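Local coordinates for protein alkane monooxygenase (Geobacillus thermodenitrificans, PDB 3B9O) that belongs to the luciferase-like monooxygenase family and holds flavin mononucleotide in a pocket of its TIM-barrel-type fold, at residues 6-12 against 51-57; 276-282 against 372-378. All coordinates share one frame. Residues are numbered along the deposited sequence.

Contact 1 of 2, residues 6-12 against 51-57; sequences HINAFEM and FDALFLA. With FMN (flavin mononucleotide), chain C.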
# COMPACT_ATOMS: atom_id res chain seq x y z
N HIS A 6 -7.43 -1.07 12.34
CA HIS A 6 -7.56 -1.40 10.92
C HIS A 6 -6.47 -2.41 10.49
O HIS A 6 -5.29 -2.24 10.81
CB HIS A 6 -7.55 -0.14 10.04
CG HIS A 6 -8.66 0.83 10.34
ND1 HIS A 6 -9.92 0.73 9.79
CD2 HIS A 6 -8.67 1.96 11.10
CE1 HIS A 6 -10.68 1.72 10.23
NE2 HIS A 6 -9.95 2.48 11.03
N ILE A 7 -6.84 -3.48 9.80
CA ILE A 7 -5.84 -4.43 9.35
C ILE A 7 -5.94 -4.67 7.85
O ILE A 7 -7.01 -5.04 7.35
CB ILE A 7 -5.90 -5.75 10.15
CG1 ILE A 7 -5.49 -5.49 11.63
CG2 ILE A 7 -4.94 -6.79 9.57
CD1 ILE A 7 -5.87 -6.56 12.57
N ASN A 8 -4.82 -4.46 7.17
CA ASN A 8 -4.67 -4.78 5.75
C ASN A 8 -3.74 -5.99 5.54
O ASN A 8 -2.77 -6.16 6.28
CB ASN A 8 -4.05 -3.62 4.99
CG ASN A 8 -4.87 -2.36 5.06
OD1 ASN A 8 -6.08 -2.39 5.26
ND2 ASN A 8 -4.20 -1.23 4.86
N ALA A 9 -4.04 -6.77 4.52
CA ALA A 9 -3.22 -7.90 4.09
C ALA A 9 -2.21 -7.37 3.10
O ALA A 9 -2.59 -6.80 2.08
CB ALA A 9 -4.10 -8.94 3.46
N PHE A 10 -0.93 -7.52 3.40
CA PHE A 10 0.14 -7.00 2.54
C PHE A 10 0.53 -8.04 1.49
O PHE A 10 0.95 -9.18 1.80
CB PHE A 10 1.35 -6.59 3.36
CG PHE A 10 2.32 -5.71 2.64
CD1 PHE A 10 1.88 -4.66 1.84
CD2 PHE A 10 3.70 -5.91 2.80
CE1 PHE A 10 2.79 -3.84 1.18
CE2 PHE A 10 4.62 -5.05 2.16
CZ PHE A 10 4.18 -4.03 1.38
N GLU A 11 0.43 -7.63 0.23
CA GLU A 11 0.59 -8.59 -0.87
C GLU A 11 1.27 -7.94 -2.07
O GLU A 11 1.45 -6.73 -2.11
CB GLU A 11 -0.82 -9.14 -1.21
CG GLU A 11 -0.96 -10.32 -2.12
CD GLU A 11 -0.01 -11.52 -1.83
OE1 GLU A 11 1.16 -11.44 -2.20
OE2 GLU A 11 -0.45 -12.55 -1.32
N MET A 12 1.67 -8.76 -3.04
CA MET A 12 2.21 -8.27 -4.30
C MET A 12 2.00 -9.37 -5.34
O MET A 12 2.17 -10.56 -5.03
CB MET A 12 3.72 -7.92 -4.19
CG MET A 12 4.29 -7.18 -5.43
SD MET A 12 5.93 -6.50 -5.08
CE MET A 12 6.52 -6.24 -6.75
N PHE A 51 -10.79 -8.48 7.37
CA PHE A 51 -9.75 -7.52 7.04
C PHE A 51 -10.34 -6.25 6.40
O PHE A 51 -11.25 -6.37 5.61
CB PHE A 51 -8.75 -8.16 6.05
CG PHE A 51 -7.61 -8.91 6.71
CD1 PHE A 51 -7.86 -10.00 7.55
CD2 PHE A 51 -6.29 -8.55 6.46
CE1 PHE A 51 -6.81 -10.70 8.15
CE2 PHE A 51 -5.24 -9.26 7.02
CZ PHE A 51 -5.50 -10.35 7.86
N ASP A 52 -9.82 -5.07 6.70
CA ASP A 52 -10.18 -3.86 5.93
C ASP A 52 -9.91 -4.02 4.43
O ASP A 52 -10.77 -3.72 3.58
CB ASP A 52 -9.36 -2.64 6.35
CG ASP A 52 -9.77 -2.06 7.70
OD1 ASP A 52 -9.98 -2.83 8.64
OD2 ASP A 52 -9.77 -0.82 7.83
N ALA A 53 -8.69 -4.42 4.10
CA ALA A 53 -8.26 -4.37 2.69
C ALA A 53 -7.14 -5.35 2.36
O ALA A 53 -6.43 -5.86 3.27
CB ALA A 53 -7.87 -2.92 2.30
N LEU A 54 -7.00 -5.58 1.06
CA LEU A 54 -5.83 -6.21 0.48
C LEU A 54 -4.98 -5.07 -0.05
O LEU A 54 -5.47 -4.30 -0.89
CB LEU A 54 -6.28 -7.07 -0.70
CG LEU A 54 -5.41 -8.21 -1.24
CD1 LEU A 54 -5.26 -8.24 -2.70
CD2 LEU A 54 -4.16 -8.65 -0.46
N PHE A 55 -3.73 -4.97 0.41
CA PHE A 55 -2.84 -3.87 0.03
C PHE A 55 -1.78 -4.45 -0.90
O PHE A 55 -0.96 -5.29 -0.49
CB PHE A 55 -2.21 -3.21 1.29
CG PHE A 55 -1.36 -1.98 1.02
CD1 PHE A 55 -1.70 -0.75 1.59
CD2 PHE A 55 -0.22 -2.03 0.23
CE1 PHE A 55 -0.91 0.41 1.36
CE2 PHE A 55 0.57 -0.86 -0.03
CZ PHE A 55 0.23 0.35 0.55
N LEU A 56 -1.82 -4.05 -2.16
CA LEU A 56 -0.90 -4.61 -3.17
C LEU A 56 0.24 -3.62 -3.44
O LEU A 56 0.01 -2.50 -3.91
CB LEU A 56 -1.66 -4.94 -4.46
CG LEU A 56 -2.57 -6.15 -4.36
CD1 LEU A 56 -3.77 -5.96 -5.32
CD2 LEU A 56 -1.76 -7.39 -4.63
N ALA A 57 1.44 -4.06 -3.12
CA ALA A 57 2.67 -3.37 -3.56
C ALA A 57 2.85 -3.58 -5.07
O ALA A 57 2.15 -4.39 -5.71
CB ALA A 57 3.88 -3.93 -2.79
N1 FMN C . 7.95 1.71 -3.52
C2 FMN C . 7.45 1.07 -4.60
O2 FMN C . 7.89 1.39 -5.74
N3 FMN C . 6.49 0.11 -4.41
C4 FMN C . 6.02 -0.20 -3.16
O4 FMN C . 5.14 -1.08 -3.01
C4A FMN C . 6.53 0.46 -2.03
N5 FMN C . 6.11 0.21 -0.76
C5A FMN C . 6.66 0.88 0.30
C6 FMN C . 6.26 0.64 1.63
C7 FMN C . 6.83 1.35 2.70
C7M FMN C . 6.41 1.10 4.13
C8 FMN C . 7.79 2.32 2.45
C8M FMN C . 8.41 3.09 3.59
C9 FMN C . 8.20 2.58 1.13
C9A FMN C . 7.65 1.86 0.06
N10 FMN C . 8.05 2.11 -1.22
C10 FMN C . 7.52 1.43 -2.25
C1' FMN C . 9.08 3.13 -1.52
C2' FMN C . 8.40 4.45 -1.94
O2' FMN C . 6.98 4.30 -1.97
C3' FMN C . 8.84 5.02 -3.29
O3' FMN C . 8.87 4.04 -4.35
C4' FMN C . 10.13 5.88 -3.19
O4' FMN C . 11.12 5.47 -4.14
C5' FMN C . 10.78 5.90 -1.81
O5' FMN C . 10.20 7.02 -1.15
P FMN C . 10.98 7.89 -0.05
O1P FMN C . 12.39 8.02 -0.59
O2P FMN C . 10.17 9.16 -0.02
O3P FMN C . 10.97 7.07 1.23
O HOH W 1 -7.51 -0.16 6.05
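At the start of strand 6-12, His6 ND1 donates to Asp52 OD2 over 2.5 Å, a short His-carboxylate hydrogen bond near the plane of the imidazole; Asp52 OD1 is held by a salt bridge to Arg404. Ile7 lays CG2 over the face of the Phe51 ring, 4.0 Å from its centroid and 28° off the normal, a CH-pi contact. Asn8 OD1 and Asp52 OD2 are bridged by water 1, at 2.8 and 3.0 Å, while Asn8 ND2 reaches Asn376. From Ala9 to Glu11 the pairing is parallel sheet: Ala9 N to Ala53 O (2.8 Å), Phe55 N to Ala9 O (2.7 Å), Glu11 N to Phe55 O (2.8 Å) and Ala57 N to Glu11 O (2.9 Å). Ala9 CB packs on Phe51 CD2 at 3.7 Å, on the face that helix 36-48 covers. Phe10 and Phe55 share the other face, inside the barrel, with centroids 5.7 Å apart and planes at 60°, and both rings meet Phe245 edge-to-face. Glu11 turns its carboxylate from the partner strand toward Arg30, and OE1 also accepts from Met12 N at 2.9 Å. Met12 SD lies 4.0 Å from Ala57 CB, which in turn is 3.1 Å from FMN O4. The barrel-interior face thus runs from a hydrated Asn8 end to an apolar patch of Phe10, Phe55 and Ala57 beside the flavin, while Arg30 pairs with Glu11 on the other.

Contact 2 of 2, residues 276-282 against 372-378; sequences KMFAGIC and IDGFNLV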
# COMPACT_ATOMS: atom_id res chain seq x y z
N LYS A 276 -4.90 8.56 8.70
CA LYS A 276 -4.68 7.31 9.46
C LYS A 276 -3.25 6.81 9.27
O LYS A 276 -2.69 6.91 8.18
CB LYS A 276 -5.67 6.25 8.99
CG LYS A 276 -7.11 6.68 9.07
CD LYS A 276 -7.65 6.56 10.49
CE LYS A 276 -9.14 6.94 10.53
NZ LYS A 276 -9.87 6.32 11.66
N MET A 277 -2.66 6.29 10.34
CA MET A 277 -1.25 5.87 10.33
C MET A 277 -1.22 4.36 10.44
O MET A 277 -1.85 3.81 11.34
CB MET A 277 -0.53 6.50 11.53
CG MET A 277 -0.55 8.05 11.50
SD MET A 277 0.41 8.77 10.16
CE MET A 277 -0.00 10.50 10.41
N PHE A 278 -0.51 3.72 9.50
CA PHE A 278 -0.39 2.26 9.38
C PHE A 278 1.08 1.84 9.56
O PHE A 278 1.96 2.45 8.99
CB PHE A 278 -0.91 1.79 8.00
CG PHE A 278 -2.42 1.82 7.89
CD1 PHE A 278 -3.10 3.02 7.64
CD2 PHE A 278 -3.16 0.64 8.04
CE1 PHE A 278 -4.53 3.05 7.53
CE2 PHE A 278 -4.59 0.66 7.97
CZ PHE A 278 -5.26 1.87 7.71
N ALA A 279 1.33 0.85 10.41
CA ALA A 279 2.64 0.26 10.57
C ALA A 279 2.67 -1.10 9.89
O ALA A 279 1.61 -1.70 9.68
CB ALA A 279 2.97 0.11 12.06
N GLY A 280 3.85 -1.57 9.50
CA GLY A 280 3.98 -2.96 9.05
C GLY A 280 4.12 -3.84 10.30
O GLY A 280 4.57 -3.38 11.37
N ILE A 281 3.71 -5.10 10.18
CA ILE A 281 3.94 -6.09 11.24
C ILE A 281 3.99 -7.47 10.61
O ILE A 281 3.23 -7.77 9.69
CB ILE A 281 2.83 -6.03 12.38
CG1 ILE A 281 3.20 -7.00 13.54
CG2 ILE A 281 1.46 -6.29 11.82
CD1 ILE A 281 2.46 -6.76 14.85
N CYS A 282 4.92 -8.29 11.08
CA CYS A 282 4.95 -9.71 10.74
C CYS A 282 4.53 -10.48 11.98
O CYS A 282 4.98 -10.18 13.09
CB CYS A 282 6.34 -10.15 10.30
SG CYS A 282 7.22 -9.10 9.12
N ILE A 372 -0.63 4.70 16.36
CA ILE A 372 -0.89 4.11 15.06
C ILE A 372 -2.39 3.64 14.97
O ILE A 372 -3.01 3.30 15.99
CB ILE A 372 0.19 3.07 14.59
CG1 ILE A 372 0.05 1.74 15.24
CG2 ILE A 372 1.68 3.56 14.71
CD1 ILE A 372 -0.37 0.81 14.19
N ASP A 373 -2.95 3.65 13.76
CA ASP A 373 -4.37 3.35 13.56
C ASP A 373 -4.59 1.97 13.00
O ASP A 373 -5.69 1.44 13.09
CB ASP A 373 -4.99 4.37 12.59
CG ASP A 373 -4.96 5.78 13.15
OD1 ASP A 373 -4.25 6.63 12.59
OD2 ASP A 373 -5.62 6.01 14.19
N GLY A 374 -3.58 1.38 12.38
CA GLY A 374 -3.74 0.07 11.75
C GLY A 374 -2.40 -0.53 11.35
O GLY A 374 -1.35 0.08 11.55
N PHE A 375 -2.47 -1.71 10.77
CA PHE A 375 -1.30 -2.44 10.35
C PHE A 375 -1.45 -2.99 8.93
O PHE A 375 -2.55 -3.43 8.52
CB PHE A 375 -1.02 -3.64 11.30
CG PHE A 375 -0.70 -3.22 12.72
CD1 PHE A 375 -1.72 -3.01 13.64
CD2 PHE A 375 0.62 -3.00 13.11
CE1 PHE A 375 -1.45 -2.62 14.95
CE2 PHE A 375 0.91 -2.64 14.43
CZ PHE A 375 -0.13 -2.44 15.34
N ASN A 376 -0.34 -3.03 8.22
CA ASN A 376 -0.25 -3.88 7.04
C ASN A 376 0.41 -5.18 7.47
O ASN A 376 1.57 -5.15 7.94
CB ASN A 376 0.59 -3.26 5.93
CG ASN A 376 -0.17 -2.28 5.09
OD1 ASN A 376 -1.38 -2.09 5.24
ND2 ASN A 376 0.56 -1.62 4.19
N LEU A 377 -0.32 -6.28 7.38
CA LEU A 377 0.20 -7.58 7.76
C LEU A 377 1.08 -8.21 6.65
O LEU A 377 0.60 -8.58 5.56
CB LEU A 377 -0.92 -8.52 8.23
CG LEU A 377 -0.56 -9.96 8.65
CD1 LEU A 377 0.42 -10.01 9.83
CD2 LEU A 377 -1.83 -10.71 9.01
N VAL A 378 2.37 -8.33 6.97
CA VAL A 378 3.40 -8.84 6.11
C VAL A 378 3.41 -10.37 6.22
O VAL A 378 3.29 -10.93 7.33
CB VAL A 378 4.81 -8.27 6.52
CG1 VAL A 378 5.92 -8.78 5.57
CG2 VAL A 378 4.79 -6.71 6.55
O HOH W 2 -8.63 4.87 13.35
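Strands 276-282 and 374-378 run parallel, their axes 4.3 Å apart at closest approach and their directions 32° apart. Main-chain bonds zigzag between them: Ala279 N to Gly374 O (3.0 Å), Asn376 N to Ala279 O (2.8 Å), Ile281 N to Asn376 O (3.1 Å) and Val378 N to Ile281 O (2.9 Å). At the N-terminal end Met277 O accepts from both Asp373 N (2.7 Å) and Gly374 N (3.2 Å), and Asp373 OD1 takes Met277 N at 2.8 Å, so a carboxylate carries the pairing past the strand. Lys276 NZ binds Leu416 O and water 2. The Phe278 ring lies with one face over Gly374 N; an ideal CB on Gly374 would sit 2.6 Å from Phe278 CE2, a clash, so the ring uses room left by the missing side chain. On the same face Asn376 bonds to Asn8. Across the sheet, Phe375 CD2 packs against Ile281 CG2 at 3.6 Å and Ala279 CB at 4.0 Å, and helix 356-370 covers Phe375 through Met363, Leu366 and Val367. Parallel strands with Phe278 and Asn376 facing inward and a helix outside are the build of a TIM-barrel wall; here the Asn376 side chain lies about 6 Å from FMN.

The centres of the two contacts lie about 9 Å apart, in one curled parallel sheet where strands 6-12 and 374-378 are neighbours. Across the sheet the order is therefore 53-57, 6-12, 374-378, 276-285, although along the chain contact 1 is complete before contact 2 opens. Probable hydrogen bonds join them directly: Asn8 N to Phe375 O at 2.8 Å and Asn8 O to Leu377 N at 2.7 Å. Inside the barrel, Asn8 ND2 also packs 3.7 Å from Phe278 CE2, and Phe55 CD1 lies 3.5 Å from Asn376 ND2. The first strand thus meets the last, closing the barrel; contact 1 reaches the flavin pocket through Ala57, while the Asn376 side chain stays about 6 Å from FMN.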